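Local coordinates for protein GTN Reductase (Agrobacterium tumefaciens, PDB 5N6G) that probably reduces carbon-carbon double bonds as an FMN-dependent ene-reductase of the Old Yellow Enzyme family, and here holds 2-phenylacrylic acid beside its flavin, at residues I229-V234 and A262-V267. Numbering follows the deposited sequence. Where two conformers were deposited one is given.
With FMN (flavin mononucleotide), chain B.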
# COMPACT_ATOMS: atom_id res chain seq x y z
N ILE A 229 -8.23 0.37 0.79
CA ILE A 229 -7.29 0.60 1.88
C ILE A 229 -6.52 -0.69 2.13
O ILE A 229 -7.08 -1.78 2.04
CB ILE A 229 -8.02 1.06 3.16
CG1 ILE A 229 -7.04 1.44 4.27
CG2 ILE A 229 -9.05 0.02 3.61
CD1 ILE A 229 -7.67 2.31 5.34
N ARG A 230 -5.25 -0.55 2.48
CA ARG A 230 -4.42 -1.69 2.86
C ARG A 230 -4.17 -1.67 4.37
O ARG A 230 -3.76 -0.64 4.92
CB ARG A 230 -3.09 -1.68 2.11
CG ARG A 230 -2.35 -3.00 2.28
CD ARG A 230 -1.11 -3.11 1.44
NE ARG A 230 -0.95 -4.48 0.96
CZ ARG A 230 0.21 -5.09 0.73
NH1 ARG A 230 1.35 -4.50 0.99
NH2 ARG A 230 0.20 -6.31 0.23
N LEU A 231 -4.34 -2.81 5.02
CA LEU A 231 -4.21 -2.96 6.46
C LEU A 231 -3.30 -4.15 6.76
O LEU A 231 -3.25 -5.11 6.00
CB LEU A 231 -5.58 -3.19 7.14
CG LEU A 231 -6.62 -2.11 6.89
CD1 LEU A 231 -7.99 -2.62 7.37
CD2 LEU A 231 -6.18 -0.83 7.59
N SER A 232 -2.60 -4.09 7.89
CA SER A 232 -1.63 -5.13 8.25
C SER A 232 -1.64 -5.26 9.77
O SER A 232 -0.81 -4.66 10.48
CB SER A 232 -0.23 -4.81 7.72
OG SER A 232 0.19 -3.50 8.11
N PRO A 233 -2.58 -6.04 10.32
CA PRO A 233 -2.84 -5.99 11.78
C PRO A 233 -1.67 -6.37 12.67
O PRO A 233 -1.59 -5.86 13.79
CB PRO A 233 -3.99 -7.00 11.95
CG PRO A 233 -4.70 -7.00 10.64
CD PRO A 233 -3.66 -6.74 9.59
N VAL A 234 -0.77 -7.27 12.26
CA VAL A 234 0.24 -7.77 13.19
C VAL A 234 1.66 -7.52 12.73
O VAL A 234 2.59 -7.96 13.41
CB VAL A 234 0.05 -9.28 13.46
CG1 VAL A 234 -1.32 -9.56 14.05
CG2 VAL A 234 0.25 -10.10 12.21
N ALA A 262 -14.38 0.29 -2.02
CA ALA A 262 -14.18 -0.60 -3.16
C ALA A 262 -13.52 -1.91 -2.75
O ALA A 262 -13.91 -2.98 -3.24
CB ALA A 262 -13.34 0.10 -4.22
N PHE A 263 -12.57 -1.85 -1.83
CA PHE A 263 -11.81 -3.03 -1.44
C PHE A 263 -11.08 -2.79 -0.13
O PHE A 263 -10.73 -1.66 0.23
CB PHE A 263 -10.82 -3.50 -2.53
CG PHE A 263 -9.75 -2.49 -2.89
CD1 PHE A 263 -9.98 -1.55 -3.90
CD2 PHE A 263 -8.51 -2.49 -2.25
CE1 PHE A 263 -9.00 -0.61 -4.25
CE2 PHE A 263 -7.52 -1.56 -2.61
CZ PHE A 263 -7.77 -0.63 -3.60
N ILE A 264 -10.85 -3.91 0.57
CA ILE A 264 -9.97 -4.00 1.72
C ILE A 264 -8.86 -4.97 1.35
O ILE A 264 -9.15 -6.10 0.94
CB ILE A 264 -10.70 -4.53 2.98
CG1 ILE A 264 -12.05 -3.82 3.20
CG2 ILE A 264 -9.76 -4.45 4.20
CD1 ILE A 264 -11.93 -2.34 3.53
N HIS A 265 -7.62 -4.54 1.49
CA HIS A 265 -6.45 -5.34 1.18
C HIS A 265 -5.72 -5.63 2.48
O HIS A 265 -5.25 -4.71 3.15
CB HIS A 265 -5.57 -4.58 0.18
CG HIS A 265 -4.37 -5.32 -0.30
ND1 HIS A 265 -3.56 -4.79 -1.28
CD2 HIS A 265 -3.83 -6.50 0.04
CE1 HIS A 265 -2.58 -5.64 -1.54
NE2 HIS A 265 -2.71 -6.68 -0.75
N VAL A 266 -5.64 -6.91 2.85
CA VAL A 266 -5.12 -7.31 4.16
C VAL A 266 -3.84 -8.11 3.99
O VAL A 266 -3.80 -9.10 3.24
CB VAL A 266 -6.17 -8.11 4.96
CG1 VAL A 266 -6.59 -9.37 4.22
CG2 VAL A 266 -5.64 -8.47 6.34
N VAL A 267 -2.80 -7.70 4.71
CA VAL A 267 -1.56 -8.45 4.87
C VAL A 267 -1.76 -9.40 6.04
O VAL A 267 -1.97 -8.97 7.18
CB VAL A 267 -0.36 -7.52 5.14
CG1 VAL A 267 0.93 -8.32 5.36
CG2 VAL A 267 -0.18 -6.51 4.00
N1 FMN B . 3.94 -3.13 0.63
C2 FMN B . 3.24 -1.95 0.48
O2 FMN B . 2.12 -1.78 1.03
N3 FMN B . 3.75 -0.95 -0.31
C4 FMN B . 4.96 -0.98 -0.97
O4 FMN B . 5.31 -0.05 -1.69
C4A FMN B . 5.71 -2.21 -0.79
N5 FMN B . 6.86 -2.33 -1.41
C5A FMN B . 7.49 -3.56 -1.36
C6 FMN B . 8.64 -3.74 -2.10
C7 FMN B . 9.25 -4.99 -2.18
C7M FMN B . 10.49 -5.14 -3.03
C8 FMN B . 8.70 -6.08 -1.49
C8M FMN B . 9.30 -7.45 -1.60
C9 FMN B . 7.56 -5.90 -0.72
C9A FMN B . 6.94 -4.65 -0.66
N10 FMN B . 5.72 -4.46 0.02
C10 FMN B . 5.09 -3.24 -0.00
C1' FMN B . 5.04 -5.64 0.58
C2' FMN B . 4.34 -6.43 -0.52
O2' FMN B . 3.26 -5.67 -1.08
C3' FMN B . 3.78 -7.77 -0.03
O3' FMN B . 2.92 -7.55 1.08
C4' FMN B . 4.87 -8.76 0.40
O4' FMN B . 5.84 -8.90 -0.64
C5' FMN B . 4.29 -10.11 0.79
O5' FMN B . 3.63 -10.72 -0.33
P FMN B . 4.25 -11.94 -1.21
O1P FMN B . 4.41 -13.09 -0.24
O2P FMN B . 5.60 -11.44 -1.69
O3P FMN B . 3.26 -12.17 -2.28
O HOH W 1 -0.36 -8.07 9.38
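Ile-229, Arg-230 and Leu-231 pair in parallel register with Ile-264, His-265 and Val-266, the strand axes 24° apart; His-265 N to Ile-229 O, Leu-231 N to His-265 O and Val-267 N to Leu-231 O are near-straight backbone hydrogen bonds, whereas Ile-229 N to Phe-263 O is longer (3.3 Å) and more bent. Inside the barrel, Arg-230 and His-265 run side by side, CG anti to the backbone N in both (chi1 -168° in Arg-230): Arg-230 NE sits 3.2 Å above the imidazole plane, over its centre, with guanidinium and ring planes 62° apart. Val-267 CG2 covers one guanidinium face, 3.6 Å from Arg-230 CZ. Arg-230 NH1 donates to FMN O2 at 2.8 Å and Arg-230 NH2 to FMN O3' at 3.1 Å, so the group spans pyrimidine carbonyl and ribityl chain and should favour negative charge near O2. His-265 backs Arg-230 from the second shell, its ND1 hydrogen-bonded to Glu-176 OE1. Outside, Ile-264 CD1 meets Ile-229 CG2 at 3.7 Å. Where strand 263-267 ends, a water links Val-267 O to Val-234 N. The pair forms TIM-barrel strands five and six, a beta-alpha-beta unit through helix 245-256, between strands 174-178 and 301-305, with helices 204-222 and 286-295 outside.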